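Putative phosphomethylpyrimidine kinase (Bacteroides thetaiotaomicron, PDB 3MBH) binds pyridoxal and, as a member of the ribokinase superfamily, probably acts as a pyridoxal kinase that transfers phosphate from ATP to this vitamin. Local coordinates at residues V76-I81 against S96-D101; F260-D265 against G269-K274; P145-L150 against E165-Y170. All blocks are in the same frame, centred on the assembly; numbering follows the deposited sequence.

Contacts 1 and 3 are buried hydrocarbon packing in the alpha/beta body of the kinase. Contact 1 sets the start of strand 80-83 against helix 91-102. Contact 3 sets helix 147-154 against helix 164-176. They share no element, and their centres lie about 27 Å apart. Contact 2 is partly buried, on the opposite side of the chain's centre from contact 1, in the chain that leads from helix 241-257 to helix 272-275. Its chemistry is mixed: a tyrosine hydroxyl holds a backbone carbonyl, and a leucine fills in beside it. Contact 2 is bordered by two other subunits. Contact 1 meets one only at Val76, at its margin, and contact 3 stays within its own chain.

Contact 1: V76-I81 against S96-D101; sequences VQFDAI and SDFIKD
Phe98 and Ile81 carry this contact, and Phe98 also touches Phe78. The Phe98 ring reaches from helix 91-102 to the chain that enters strand 80-83. The far corner of that ring, CZ, lies 3.8 Å from CE2 of Phe78. Phe78 CE2 sits at the edge of the Phe98 ring, near its plane. The two side chains cross at about a right angle. Ile81 takes the neighbouring corner. Its CG2 branch lies 3.7 Å from Phe98 CE2, and its CD1 methyl is 3.8 Å from the same CE2. Both methyls converge on this one ring carbon from the same side.

Ile81 also reaches the helix backbone. Its CD1 packs 4.0 Å from the CA of Ile99, and its CG2 lies 4.2 Å from Ile99 CG1. The nearest CA atoms across the contact are those of Ile81 and Ile99, 7.2 Å apart.

The first torsions explain the reach. In Phe98, CG stands opposite the backbone N (chi1 173°), which carries the ring across to the strand. With CG1 beside the backbone N (chi1 -58°), the CG2 and CD1 methyls of Ile81 both come to Phe98 CE2. All four touching residues are buried, and the contact is purely apolar.

A second shell of rings and aliphatic groups surrounds them. Trp71 meets Phe78 edge-to-face, and Phe102 meets the Phe98 ring. Phe78 and Phe98 also touch Ala11 of strand 9-17, while Ile81 and Ile99 touch Ile109.

The contact belongs to a beta-alpha-beta unit made of strand 80-83, helix 91-102 and strand 108-111. Strand 80-83 runs parallel to both strand 9-17 and strand 108-111, and Ile99 reaches across to Leu136 of the next helix, 127-136.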
ATOM      1  N   VAL A  76      26.880  12.844  19.284  1.00 21.04           N
ATOM      2  CA  VAL A  76      25.797  12.682  18.319  1.00 20.93           C
ATOM      3  C   VAL A  76      26.139  13.433  17.044  1.00 19.92           C
ATOM      4  O   VAL A  76      26.695  14.525  17.075  1.00 20.18           O
ATOM      5  CB  VAL A  76      24.392  13.060  18.889  1.00 21.62           C
ATOM      6  CG1 VAL A  76      24.394  14.414  19.410  1.00 25.48           C
ATOM      7  CG2 VAL A  76      23.316  12.967  17.794  1.00 22.57           C
ATOM      8  N   GLN A  77      25.822  12.811  15.927  0.80 20.62           N
ATOM      9  CA  GLN A  77      26.029  13.405  14.625  0.80 22.29           C
ATOM     10  C   GLN A  77      24.696  13.582  13.896  0.80 21.22           C
ATOM     11  O   GLN A  77      23.879  12.667  13.850  0.80 20.95           O
ATOM     12  CB  GLN A  77      26.946  12.530  13.794  0.80 23.29           C
ATOM     13  CG  GLN A  77      28.336  12.321  14.380  0.80 27.89           C
ATOM     14  CD  GLN A  77      29.301  13.393  13.930  0.80 32.72           C
ATOM     15  OE1 GLN A  77      30.444  13.091  13.574  0.80 37.12           O
ATOM     16  NE2 GLN A  77      28.835  14.645  13.895  0.80 34.27           N
ATOM     17  N   PHE A  78      24.491  14.761  13.321  1.00 19.76           N
ATOM     18  CA  PHE A  78      23.274  15.015  12.566  1.00 19.52           C
ATOM     19  C   PHE A  78      23.504  15.050  11.080  1.00 19.04           C
ATOM     20  O   PHE A  78      24.467  15.621  10.619  1.00 20.22           O
ATOM     21  CB  PHE A  78      22.603  16.303  13.038  1.00 19.05           C
ATOM     22  CG  PHE A  78      22.229  16.272  14.498  1.00 19.55           C
ATOM     23  CD1 PHE A  78      21.233  15.431  14.939  1.00 19.84           C
ATOM     24  CD2 PHE A  78      22.900  17.043  15.417  1.00 19.05           C
ATOM     25  CE1 PHE A  78      20.919  15.384  16.280  1.00 22.17           C
ATOM     26  CE2 PHE A  78      22.560  17.031  16.766  1.00 17.76           C
ATOM     27  CZ  PHE A  78      21.582  16.218  17.201  1.00 19.46           C
ATOM     28  N   ASP A  79      22.597  14.460  10.334  1.00 18.69           N
ATOM     29  CA  ASP A  79      22.634  14.498   8.867  1.00 18.99           C
ATOM     30  C   ASP A  79      22.013  15.780   8.373  1.00 18.70           C
ATOM     31  O   ASP A  79      22.304  16.240   7.265  1.00 19.03           O
ATOM     32  CB  ASP A  79      21.919  13.283   8.343  1.00 18.94           C
ATOM     33  CG  ASP A  79      22.554  11.998   8.874  1.00 21.18           C
ATOM     34  OD1 ASP A  79      23.650  11.717   8.397  1.00 19.80           O
ATOM     35  OD2 ASP A  79      22.014  11.340   9.815  1.00 20.51           O
ATOM     36  N   ALA A  80      21.175  16.386   9.212  1.00 17.19           N
ATOM     37  CA  ALA A  80      20.602  17.654   8.866  1.00 16.41           C
ATOM     38  C   ALA A  80      20.251  18.436  10.093  1.00 16.09           C
ATOM     39  O   ALA A  80      20.091  17.860  11.141  1.00 17.05           O
ATOM     40  CB  ALA A  80      19.388  17.470   7.996  1.00 15.98           C
ATOM     41  N   ILE A  81      20.168  19.758   9.943  1.00 16.27           N
ATOM     42  CA  ILE A  81      19.724  20.679  10.991  1.00 16.42           C
ATOM     43  C   ILE A  81      18.678  21.588  10.345  1.00 17.24           C
ATOM     44  O   ILE A  81      18.912  22.184   9.282  1.00 16.29           O
ATOM     45  CB  ILE A  81      20.853  21.566  11.575  1.00 16.89           C
ATOM     46  CG1 ILE A  81      21.960  20.683  12.147  1.00 17.49           C
ATOM     47  CG2 ILE A  81      20.262  22.581  12.636  1.00 13.38           C
ATOM     48  CD1 ILE A  81      23.201  21.385  12.633  1.00 18.10           C
ATOM     49  N   SER A  96      23.472  29.604  15.424  0.50 16.16           N
ATOM     50  CA  SER A  96      24.567  29.728  14.462  0.50 16.19           C
ATOM     51  C   SER A  96      25.795  28.907  14.885  0.50 16.58           C
ATOM     52  O   SER A  96      26.407  28.211  14.064  0.50 16.81           O
ATOM     53  CB  SER A  96      24.936  31.194  14.256  0.50 15.98           C
ATOM     54  OG  SER A  96      23.791  31.950  13.930  0.50 15.31           O
ATOM     55  N   ASP A  97      26.144  28.982  16.164  1.00 17.36           N
ATOM     56  CA  ASP A  97      27.260  28.184  16.720  1.00 17.61           C
ATOM     57  C   ASP A  97      26.998  26.690  16.681  1.00 18.01           C
ATOM     58  O   ASP A  97      27.922  25.914  16.461  1.00 17.32           O
ATOM     59  CB  ASP A  97      27.571  28.609  18.159  1.00 17.69           C
ATOM     60  CG  ASP A  97      28.317  29.930  18.219  1.00 19.48           C
ATOM     61  OD1 ASP A  97      28.846  30.343  17.175  1.00 23.38           O
ATOM     62  OD2 ASP A  97      28.371  30.570  19.292  1.00 23.91           O
ATOM     63  N   PHE A  98      25.737  26.295  16.891  1.00 17.93           N
ATOM     64  CA  PHE A  98      25.328  24.922  16.831  1.00 17.19           C
ATOM     65  C   PHE A  98      25.557  24.364  15.435  1.00 17.67           C
ATOM     66  O   PHE A  98      26.193  23.320  15.294  1.00 15.80           O
ATOM     67  CB  PHE A  98      23.864  24.788  17.238  1.00 17.26           C
ATOM     68  CG  PHE A  98      23.301  23.418  17.061  1.00 17.27           C
ATOM     69  CD1 PHE A  98      23.853  22.342  17.703  1.00 17.84           C
ATOM     70  CD2 PHE A  98      22.223  23.202  16.212  1.00 18.37           C
ATOM     71  CE1 PHE A  98      23.320  21.058  17.539  1.00 17.74           C
ATOM     72  CE2 PHE A  98      21.679  21.926  16.038  1.00 17.40           C
ATOM     73  CZ  PHE A  98      22.240  20.842  16.693  1.00 16.77           C
ATOM     74  N   ILE A  99      25.118  25.110  14.424  1.00 16.68           N
ATOM     75  CA  ILE A  99      25.320  24.753  13.035  1.00 17.35           C
ATOM     76  C   ILE A  99      26.822  24.676  12.720  1.00 18.32           C
ATOM     77  O   ILE A  99      27.280  23.715  12.093  1.00 17.64           O
ATOM     78  CB  ILE A  99      24.641  25.756  12.090  1.00 16.38           C
ATOM     79  CG1 ILE A  99      23.137  25.639  12.243  1.00 17.02           C
ATOM     80  CG2 ILE A  99      25.081  25.494  10.625  1.00 17.71           C
ATOM     81  CD1 ILE A  99      22.353  26.829  11.709  1.00 13.60           C
ATOM     82  N   LYS A 100      27.588  25.656  13.201  1.00 18.14           N
ATOM     83  CA  LYS A 100      29.027  25.645  12.962  1.00 18.89           C
ATOM     84  C   LYS A 100      29.663  24.371  13.517  1.00 19.26           C
ATOM     85  O   LYS A 100      30.474  23.723  12.845  1.00 18.26           O
ATOM     86  CB  LYS A 100      29.705  26.856  13.561  1.00 19.16           C
ATOM     87  CG  LYS A 100      31.226  26.989  13.223  1.00 21.83           C
ATOM     88  CD  LYS A 100      31.880  28.120  14.009  1.00 25.63           C
ATOM     89  CE  LYS A 100      31.503  28.097  15.488  1.00 30.97           C
ATOM     90  NZ  LYS A 100      32.492  28.851  16.344  1.00 35.40           N
ATOM     91  N   ASP A 101      29.288  24.006  14.735  1.00 19.87           N
ATOM     92  CA  ASP A 101      29.903  22.874  15.409  1.00 19.99           C
ATOM     93  C   ASP A 101      29.378  21.506  14.963  1.00 20.56           C
ATOM     94  O   ASP A 101      30.052  20.487  15.164  1.00 19.41           O
ATOM     95  CB  ASP A 101      29.700  23.004  16.907  1.00 19.95           C
ATOM     96  CG  ASP A 101      30.463  24.195  17.512  1.00 21.18           C
ATOM     97  OD1 ASP A 101      31.340  24.785  16.866  1.00 23.25           O
ATOM     98  OD2 ASP A 101      30.139  24.565  18.646  1.00 22.35           O
TER

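Contact 2: F260-D265 against G269-K274; sequences FGYEYD and GILLEK
Tyr264 and Gly269 are joined by a hydrogen bond across a short turn of chain, just before an inverse gamma turn centred on Leu271. Tyr264 OH donates to Gly269 O at 2.5 Å, so short that the exact length is doubtful. The acceptor lies at the edge of the ring, near its plane. CG of Tyr264 is anti to the backbone N (chi1 -175°), which extends the ring toward the glycine.

The tight part continues at Leu271. Its CD2 branch is 3.7 Å from Tyr264 OH and 4.0 Å from Tyr264 CE1. The two side chains lie alongside one another, pointing opposite ways. Gly269 and Leu271 are buried; Arg21 touches both Tyr264 and Leu271, and Val7 of the second subunit also packs on Leu271.

The side at Tyr262 is looser. This residue is partly exposed, and it gives much less surface to the contact than Tyr264. Asp265 turns to Arg267 in a salt bridge. Earlier in the same loop, Phe260 makes a cation-pi contact with Arg207 of the third subunit.

Tyr262 approaches Leu271 from the opposite direction and makes one light touch on its other branch, with Tyr262 OH 3.5 Å from Leu271 CD1.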
ATOM      1  N   PHE A 260     -12.472  20.635   4.244  1.00 14.46           N
ATOM      2  CA  PHE A 260     -13.606  21.242   3.594  1.00 14.10           C
ATOM      3  C   PHE A 260     -14.944  20.505   3.858  1.00 15.34           C
ATOM      4  O   PHE A 260     -15.034  19.278   3.947  1.00 16.01           O
ATOM      5  CB  PHE A 260     -13.469  21.328   2.073  1.00 12.69           C
ATOM      6  CG  PHE A 260     -12.336  22.174   1.549  1.00 13.03           C
ATOM      7  CD1 PHE A 260     -11.651  23.122   2.328  1.00 12.35           C
ATOM      8  CD2 PHE A 260     -12.049  22.090   0.186  1.00 13.10           C
ATOM      9  CE1 PHE A 260     -10.680  23.871   1.789  1.00 16.33           C
ATOM     10  CE2 PHE A 260     -11.102  22.838  -0.378  1.00 13.86           C
ATOM     11  CZ  PHE A 260     -10.390  23.734   0.395  1.00 13.81           C
ATOM     12  N   GLY A 261     -16.010  21.272   3.892  1.00 15.27           N
ATOM     13  CA  GLY A 261     -17.335  20.654   3.918  1.00 16.98           C
ATOM     14  C   GLY A 261     -17.908  20.481   5.314  1.00 17.93           C
ATOM     15  O   GLY A 261     -18.911  19.831   5.508  1.00 15.40           O
ATOM     16  N   TYR A 262     -17.268  21.093   6.285  1.00 19.60           N
ATOM     17  CA  TYR A 262     -17.874  21.196   7.613  1.00 22.03           C
ATOM     18  C   TYR A 262     -17.215  22.319   8.343  1.00 21.37           C
ATOM     19  O   TYR A 262     -16.210  22.866   7.849  1.00 19.39           O
ATOM     20  CB  TYR A 262     -17.722  19.900   8.399  1.00 23.08           C
ATOM     21  CG  TYR A 262     -16.319  19.560   8.656  1.00 25.95           C
ATOM     22  CD1 TYR A 262     -15.501  19.111   7.618  1.00 29.73           C
ATOM     23  CD2 TYR A 262     -15.767  19.702   9.952  1.00 31.75           C
ATOM     24  CE1 TYR A 262     -14.150  18.814   7.860  1.00 30.47           C
ATOM     25  CE2 TYR A 262     -14.432  19.377  10.205  1.00 30.08           C
ATOM     26  CZ  TYR A 262     -13.653  18.935   9.133  1.00 32.04           C
ATOM     27  OH  TYR A 262     -12.360  18.606   9.335  1.00 38.87           O
ATOM     28  N   GLU A 263     -17.800  22.680   9.480  1.00 21.85           N
ATOM     29  CA  GLU A 263     -17.366  23.852  10.176  1.00 23.44           C
ATOM     30  C   GLU A 263     -16.035  23.571  10.839  1.00 22.90           C
ATOM     31  O   GLU A 263     -15.898  22.678  11.634  1.00 24.73           O
ATOM     32  CB  GLU A 263     -18.434  24.420  11.117  1.00 25.06           C
ATOM     33  CG  GLU A 263     -19.310  25.448  10.330  1.00 29.35           C
ATOM     34  CD  GLU A 263     -20.120  26.382  11.209  1.00 35.86           C
ATOM     35  OE1 GLU A 263     -19.882  26.391  12.454  1.00 41.40           O
ATOM     36  OE2 GLU A 263     -20.988  27.107  10.639  1.00 38.06           O
ATOM     37  N   TYR A 264     -15.017  24.282  10.401  1.00 21.96           N
ATOM     38  CA  TYR A 264     -13.666  23.942  10.772  1.00 20.43           C
ATOM     39  C   TYR A 264     -13.025  25.226  11.243  1.00 19.62           C
ATOM     40  O   TYR A 264     -13.227  26.278  10.659  1.00 18.83           O
ATOM     41  CB  TYR A 264     -12.918  23.337   9.565  1.00 20.83           C
ATOM     42  CG  TYR A 264     -11.535  22.846   9.922  1.00 20.24           C
ATOM     43  CD1 TYR A 264     -11.378  21.654  10.582  1.00 19.93           C
ATOM     44  CD2 TYR A 264     -10.394  23.606   9.650  1.00 18.34           C
ATOM     45  CE1 TYR A 264     -10.102  21.197  10.955  1.00 22.42           C
ATOM     46  CE2 TYR A 264      -9.109  23.152  10.007  1.00 18.69           C
ATOM     47  CZ  TYR A 264      -8.973  21.934  10.652  1.00 18.64           C
ATOM     48  OH  TYR A 264      -7.749  21.441  11.049  1.00 22.07           O
ATOM     49  N   ASP A 265     -12.275  25.147  12.321  1.00 19.53           N
ATOM     50  CA  ASP A 265     -11.483  26.265  12.814  1.00 18.74           C
ATOM     51  C   ASP A 265     -10.111  26.177  12.198  1.00 17.56           C
ATOM     52  O   ASP A 265      -9.259  25.415  12.675  1.00 15.85           O
ATOM     53  CB  ASP A 265     -11.373  26.188  14.339  1.00 19.95           C
ATOM     54  CG  ASP A 265     -10.612  27.329  14.935  1.00 19.46           C
ATOM     55  OD1 ASP A 265     -10.098  28.214  14.216  1.00 21.04           O
ATOM     56  OD2 ASP A 265     -10.493  27.329  16.173  1.00 25.60           O
ATOM     57  N   GLY A 269      -5.054  24.277  11.829  1.00 18.48           N
ATOM     58  CA  GLY A 269      -4.131  23.837  10.808  1.00 18.57           C
ATOM     59  C   GLY A 269      -4.714  22.901   9.775  1.00 18.86           C
ATOM     60  O   GLY A 269      -5.914  22.547   9.810  1.00 17.66           O
ATOM     61  N   ILE A 270      -3.858  22.486   8.865  1.00 18.76           N
ATOM     62  CA  ILE A 270      -4.195  21.380   7.950  1.00 19.64           C
ATOM     63  C   ILE A 270      -4.514  20.097   8.689  1.00 18.73           C
ATOM     64  O   ILE A 270      -4.098  19.931   9.854  1.00 18.52           O
ATOM     65  CB  ILE A 270      -3.114  21.183   6.864  1.00 20.11           C
ATOM     66  CG1 ILE A 270      -1.812  20.627   7.445  1.00 21.57           C
ATOM     67  CG2 ILE A 270      -2.906  22.518   6.187  1.00 20.54           C
ATOM     68  CD1 ILE A 270      -0.877  19.947   6.438  1.00 21.52           C
ATOM     69  N   LEU A 271      -5.329  19.228   8.092  1.00 17.88           N
ATOM     70  CA  LEU A 271      -5.620  17.959   8.748  1.00 19.12           C
ATOM     71  C   LEU A 271      -4.517  16.932   8.484  1.00 18.17           C
ATOM     72  O   LEU A 271      -4.703  15.957   7.734  1.00 17.23           O
ATOM     73  CB  LEU A 271      -6.969  17.404   8.383  1.00 18.85           C
ATOM     74  CG  LEU A 271      -8.162  17.864   9.174  1.00 21.84           C
ATOM     75  CD1 LEU A 271      -9.350  17.033   8.707  1.00 19.17           C
ATOM     76  CD2 LEU A 271      -7.985  17.783  10.697  1.00 19.15           C
ATOM     77  N   LEU A 272      -3.384  17.201   9.120  1.00 18.41           N
ATOM     78  CA  LEU A 272      -2.160  16.471   8.944  1.00 19.63           C
ATOM     79  C   LEU A 272      -2.353  14.952   9.061  1.00 20.60           C
ATOM     80  O   LEU A 272      -1.982  14.191   8.154  1.00 20.35           O
ATOM     81  CB  LEU A 272      -1.115  16.993   9.968  1.00 19.66           C
ATOM     82  CG  LEU A 272       0.250  16.324   9.757  1.00 23.50           C
ATOM     83  CD1 LEU A 272       0.777  16.575   8.276  1.00 20.93           C
ATOM     84  CD2 LEU A 272       1.235  16.865  10.777  1.00 25.61           C
ATOM     85  N   GLU A 273      -2.983  14.508  10.149  1.00 21.18           N
ATOM     86  CA  GLU A 273      -3.095  13.057  10.415  1.00 22.26           C
ATOM     87  C   GLU A 273      -3.928  12.365   9.457  1.00 23.27           C
ATOM     88  O   GLU A 273      -3.732  11.176   9.165  1.00 22.94           O
ATOM     89  CB  GLU A 273      -3.539  12.760  11.855  1.00 22.97           C
ATOM     90  CG  GLU A 273      -2.491  13.224  12.843  1.00 23.18           C
ATOM     91  CD  GLU A 273      -2.494  14.663  13.109  1.00 27.69           C
ATOM     92  OE1 GLU A 273      -3.459  15.379  12.668  1.00 24.66           O
ATOM     93  OE2 GLU A 273      -1.530  15.105  13.769  1.00 31.41           O
ATOM     94  N   LYS A 274      -4.797  13.130   8.824  1.00 23.84           N
ATOM     95  CA  LYS A 274      -5.681  12.568   7.864  1.00 23.78           C
ATOM     96  C   LYS A 274      -4.973  12.329   6.543  1.00 23.80           C
ATOM     97  O   LYS A 274      -5.371  11.436   5.786  1.00 24.61           O
ATOM     98  CB  LYS A 274      -6.887  13.517   7.720  1.00 25.52           C
ATOM     99  CG  LYS A 274      -8.034  13.018   6.994  1.00 26.81           C
ATOM    100  CD  LYS A 274      -8.926  12.090   7.770  1.00 27.28           C
ATOM    101  CE  LYS A 274      -9.921  11.506   6.695  1.00 28.13           C
ATOM    102  NZ  LYS A 274     -10.864  10.534   7.236  1.00 27.79           N
TER

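Contact 3: P145-L150 against E165-Y170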
ATOM      1  N   PRO A 145      11.558  31.337   3.300  1.00 15.98           N
ATOM      2  CA  PRO A 145      10.674  32.452   3.663  1.00 16.11           C
ATOM      3  C   PRO A 145       9.355  32.505   2.906  1.00 17.00           C
ATOM      4  O   PRO A 145       9.338  32.237   1.693  1.00 16.61           O
ATOM      5  CB  PRO A 145      11.432  33.660   3.203  1.00 16.98           C
ATOM      6  CG  PRO A 145      12.422  33.131   2.169  1.00 17.39           C
ATOM      7  CD  PRO A 145      12.724  31.751   2.521  1.00 15.43           C
ATOM      8  N   ASN A 146       8.295  32.944   3.590  1.00 16.73           N
ATOM      9  CA  ASN A 146       7.101  33.406   2.910  1.00 17.57           C
ATOM     10  C   ASN A 146       7.320  34.815   2.408  1.00 18.06           C
ATOM     11  O   ASN A 146       8.331  35.433   2.725  1.00 17.66           O
ATOM     12  CB  ASN A 146       5.831  33.280   3.762  1.00 16.96           C
ATOM     13  CG  ASN A 146       5.854  34.106   5.025  1.00 14.86           C
ATOM     14  OD1 ASN A 146       6.407  35.225   5.062  1.00 15.83           O
ATOM     15  ND2 ASN A 146       5.199  33.584   6.075  1.00 12.21           N
ATOM     16  N   LEU A 147       6.369  35.352   1.648  1.00 18.81           N
ATOM     17  CA  LEU A 147       6.580  36.663   1.030  1.00 18.74           C
ATOM     18  C   LEU A 147       6.835  37.769   2.075  1.00 18.96           C
ATOM     19  O   LEU A 147       7.714  38.658   1.909  1.00 18.44           O
ATOM     20  CB  LEU A 147       5.393  37.024   0.112  1.00 19.57           C
ATOM     21  CG  LEU A 147       5.661  38.214  -0.791  1.00 18.51           C
ATOM     22  CD1 LEU A 147       6.798  37.855  -1.717  1.00 19.06           C
ATOM     23  CD2 LEU A 147       4.408  38.601  -1.537  1.00 17.13           C
ATOM     24  N   THR A 148       6.097  37.699   3.179  1.00 19.09           N
ATOM     25  CA  THR A 148       6.276  38.635   4.274  1.00 18.64           C
ATOM     26  C   THR A 148       7.708  38.610   4.805  1.00 17.85           C
ATOM     27  O   THR A 148       8.350  39.653   4.942  1.00 19.08           O
ATOM     28  CB  THR A 148       5.319  38.309   5.432  1.00 19.70           C
ATOM     29  OG1 THR A 148       3.962  38.415   4.980  1.00 19.37           O
ATOM     30  CG2 THR A 148       5.535  39.281   6.619  1.00 19.48           C
ATOM     31  N   GLU A 149       8.169  37.412   5.108  1.00 17.68           N
ATOM     32  CA  GLU A 149       9.483  37.173   5.656  1.00 17.35           C
ATOM     33  C   GLU A 149      10.550  37.589   4.652  1.00 16.95           C
ATOM     34  O   GLU A 149      11.595  38.122   5.041  1.00 16.62           O
ATOM     35  CB  GLU A 149       9.619  35.710   6.064  1.00 17.43           C
ATOM     36  CG  GLU A 149       8.759  35.387   7.229  1.00 18.92           C
ATOM     37  CD  GLU A 149       8.460  33.915   7.431  1.00 19.42           C
ATOM     38  OE1 GLU A 149       8.677  33.069   6.513  1.00 19.14           O
ATOM     39  OE2 GLU A 149       8.036  33.623   8.558  1.00 15.18           O
ATOM     40  N   LEU A 150      10.263  37.446   3.363  1.00 17.57           N
ATOM     41  CA  LEU A 150      11.210  37.865   2.339  1.00 17.61           C
ATOM     42  C   LEU A 150      11.501  39.349   2.441  1.00 18.13           C
ATOM     43  O   LEU A 150      12.661  39.789   2.360  1.00 16.61           O
ATOM     44  CB  LEU A 150      10.694  37.579   0.924  1.00 18.94           C
ATOM     45  CG  LEU A 150      11.501  38.320  -0.177  1.00 20.27           C
ATOM     46  CD1 LEU A 150      12.674  37.502  -0.580  1.00 22.89           C
ATOM     47  CD2 LEU A 150      10.660  38.621  -1.302  1.00 24.92           C
ATOM     48  N   GLU A 165       9.948  38.474 -12.846  1.00 25.86           N
ATOM     49  CA  GLU A 165      11.276  39.068 -12.959  1.00 25.40           C
ATOM     50  C   GLU A 165      11.770  39.610 -11.640  1.00 24.81           C
ATOM     51  O   GLU A 165      12.925  39.392 -11.290  1.00 25.14           O
ATOM     52  CB  GLU A 165      11.290  40.192 -13.985  1.00 25.44           C
ATOM     53  CG  GLU A 165      12.675  40.486 -14.525  1.00 26.23           C
ATOM     54  N   GLU A 166      10.908  40.297 -10.886  1.00 24.22           N
ATOM     55  CA  GLU A 166      11.311  40.829  -9.582  1.00 23.87           C
ATOM     56  C   GLU A 166      11.500  39.716  -8.537  1.00 23.52           C
ATOM     57  O   GLU A 166      12.419  39.784  -7.697  1.00 23.19           O
ATOM     58  CB  GLU A 166      10.302  41.872  -9.055  1.00 24.29           C
ATOM     59  CG  GLU A 166      10.095  43.127  -9.972  1.00 26.66           C
ATOM     60  CD  GLU A 166       8.928  43.993  -9.495  1.00 29.44           C
ATOM     61  OE1 GLU A 166       7.881  43.436  -9.101  1.00 33.38           O
ATOM     62  OE2 GLU A 166       9.066  45.228  -9.459  1.00 35.12           O
ATOM     63  N   LEU A 167      10.650  38.696  -8.583  1.00 21.93           N
ATOM     64  CA  LEU A 167      10.829  37.566  -7.679  1.00 22.02           C
ATOM     65  C   LEU A 167      12.122  36.842  -7.972  1.00 21.20           C
ATOM     66  O   LEU A 167      12.796  36.439  -7.038  1.00 21.56           O
ATOM     67  CB  LEU A 167       9.627  36.618  -7.688  1.00 21.81           C
ATOM     68  CG  LEU A 167       8.459  37.353  -7.019  1.00 22.90           C
ATOM     69  CD1 LEU A 167       7.178  37.067  -7.718  1.00 25.06           C
ATOM     70  CD2 LEU A 167       8.356  37.027  -5.551  1.00 26.03           C
ATOM     71  N   LYS A 168      12.498  36.719  -9.246  1.00 20.68           N
ATOM     72  CA  LYS A 168      13.801  36.121  -9.595  1.00 20.69           C
ATOM     73  C   LYS A 168      14.971  36.897  -8.981  1.00 20.89           C
ATOM     74  O   LYS A 168      15.919  36.312  -8.444  1.00 20.27           O
ATOM     75  CB  LYS A 168      13.963  36.010 -11.117  1.00 20.76           C
ATOM     76  CG  LYS A 168      13.089  34.911 -11.744  1.00 22.51           C
ATOM     77  CD  LYS A 168      13.206  34.794 -13.265  1.00 24.54           C
ATOM     78  CE  LYS A 168      14.437  34.015 -13.737  1.00 27.31           C
ATOM     79  NZ  LYS A 168      14.619  33.969 -15.283  1.00 27.70           N
ATOM     80  N   GLU A 169      14.894  38.232  -9.055  1.00 21.57           N
ATOM     81  CA  GLU A 169      15.903  39.101  -8.440  1.00 21.54           C
ATOM     82  C   GLU A 169      15.909  38.913  -6.928  1.00 20.35           C
ATOM     83  O   GLU A 169      16.964  38.805  -6.350  1.00 20.21           O
ATOM     84  CB  GLU A 169      15.695  40.586  -8.809  1.00 22.62           C
ATOM     85  CG  GLU A 169      16.968  41.370  -9.306  1.00 27.88           C
ATOM     86  CD  GLU A 169      18.188  41.332  -8.333  1.00 36.18           C
ATOM     87  OE1 GLU A 169      18.766  40.216  -8.127  1.00 41.94           O
ATOM     88  OE2 GLU A 169      18.588  42.418  -7.790  1.00 39.55           O
ATOM     89  N   TYR A 170      14.760  38.841  -6.262  1.00 20.30           N
ATOM     90  CA  TYR A 170      14.802  38.626  -4.809  1.00 20.16           C
ATOM     91  C   TYR A 170      15.477  37.281  -4.456  1.00 19.64           C
ATOM     92  O   TYR A 170      16.231  37.167  -3.490  1.00 19.55           O
ATOM     93  CB  TYR A 170      13.404  38.624  -4.207  1.00 21.50           C
ATOM     94  CG  TYR A 170      12.532  39.832  -4.444  1.00 24.44           C
ATOM     95  CD1 TYR A 170      13.017  41.125  -4.299  1.00 25.86           C
ATOM     96  CD2 TYR A 170      11.170  39.667  -4.722  1.00 28.39           C
ATOM     97  CE1 TYR A 170      12.172  42.237  -4.492  1.00 28.77           C
ATOM     98  CE2 TYR A 170      10.326  40.778  -4.930  1.00 30.47           C
ATOM     99  CZ  TYR A 170      10.831  42.052  -4.815  1.00 29.28           C
ATOM    100  OH  TYR A 170       9.966  43.130  -5.010  1.00 32.57           O
TER
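Leu150 meets Tyr170 with its side chain at about a right angle to that of the tyrosine. The CD2 methyl of Leu150 is 3.6 Å from Tyr170 CD2 and approaches the ring obliquely. The CD1 branch turns to the root of the same side chain, 3.9 Å from Tyr170 CB. One leucine thus spans the start of the tyrosine and the near side of its ring. Leu150 CG stands opposite its backbone N (chi1 166°), which sends both methyls toward helix 164-176.

Leu147 and Leu167 meet more lightly, with Leu147 CD1 4.2 Å from Leu167 CD2. That Leu167 methyl also lies in plane at the edge of the Tyr170 ring. Glu166 O lies over one face of this ring, 3.2 Å above the plane and offset toward the rim. Phe151 meets the ring edge-to-face, and Tyr170 OH bonds to Ser162 OG.

Leu147 and Leu150 lie in the first turn of a helix capped by Asn146. Glu149 N gives a bond to Asn146 OD1 at 2.8 Å, and Asn146 N gives one to Glu149 OE1 at 3.0 Å. Both leucines also touch strand 181-189, so helix 147-154 packs against the sheet there. The arrangement is apolar helix-helix packing in an alpha/beta ribokinase-like fold, with helix 147-154 opened by the Asn146-Glu149 capping box.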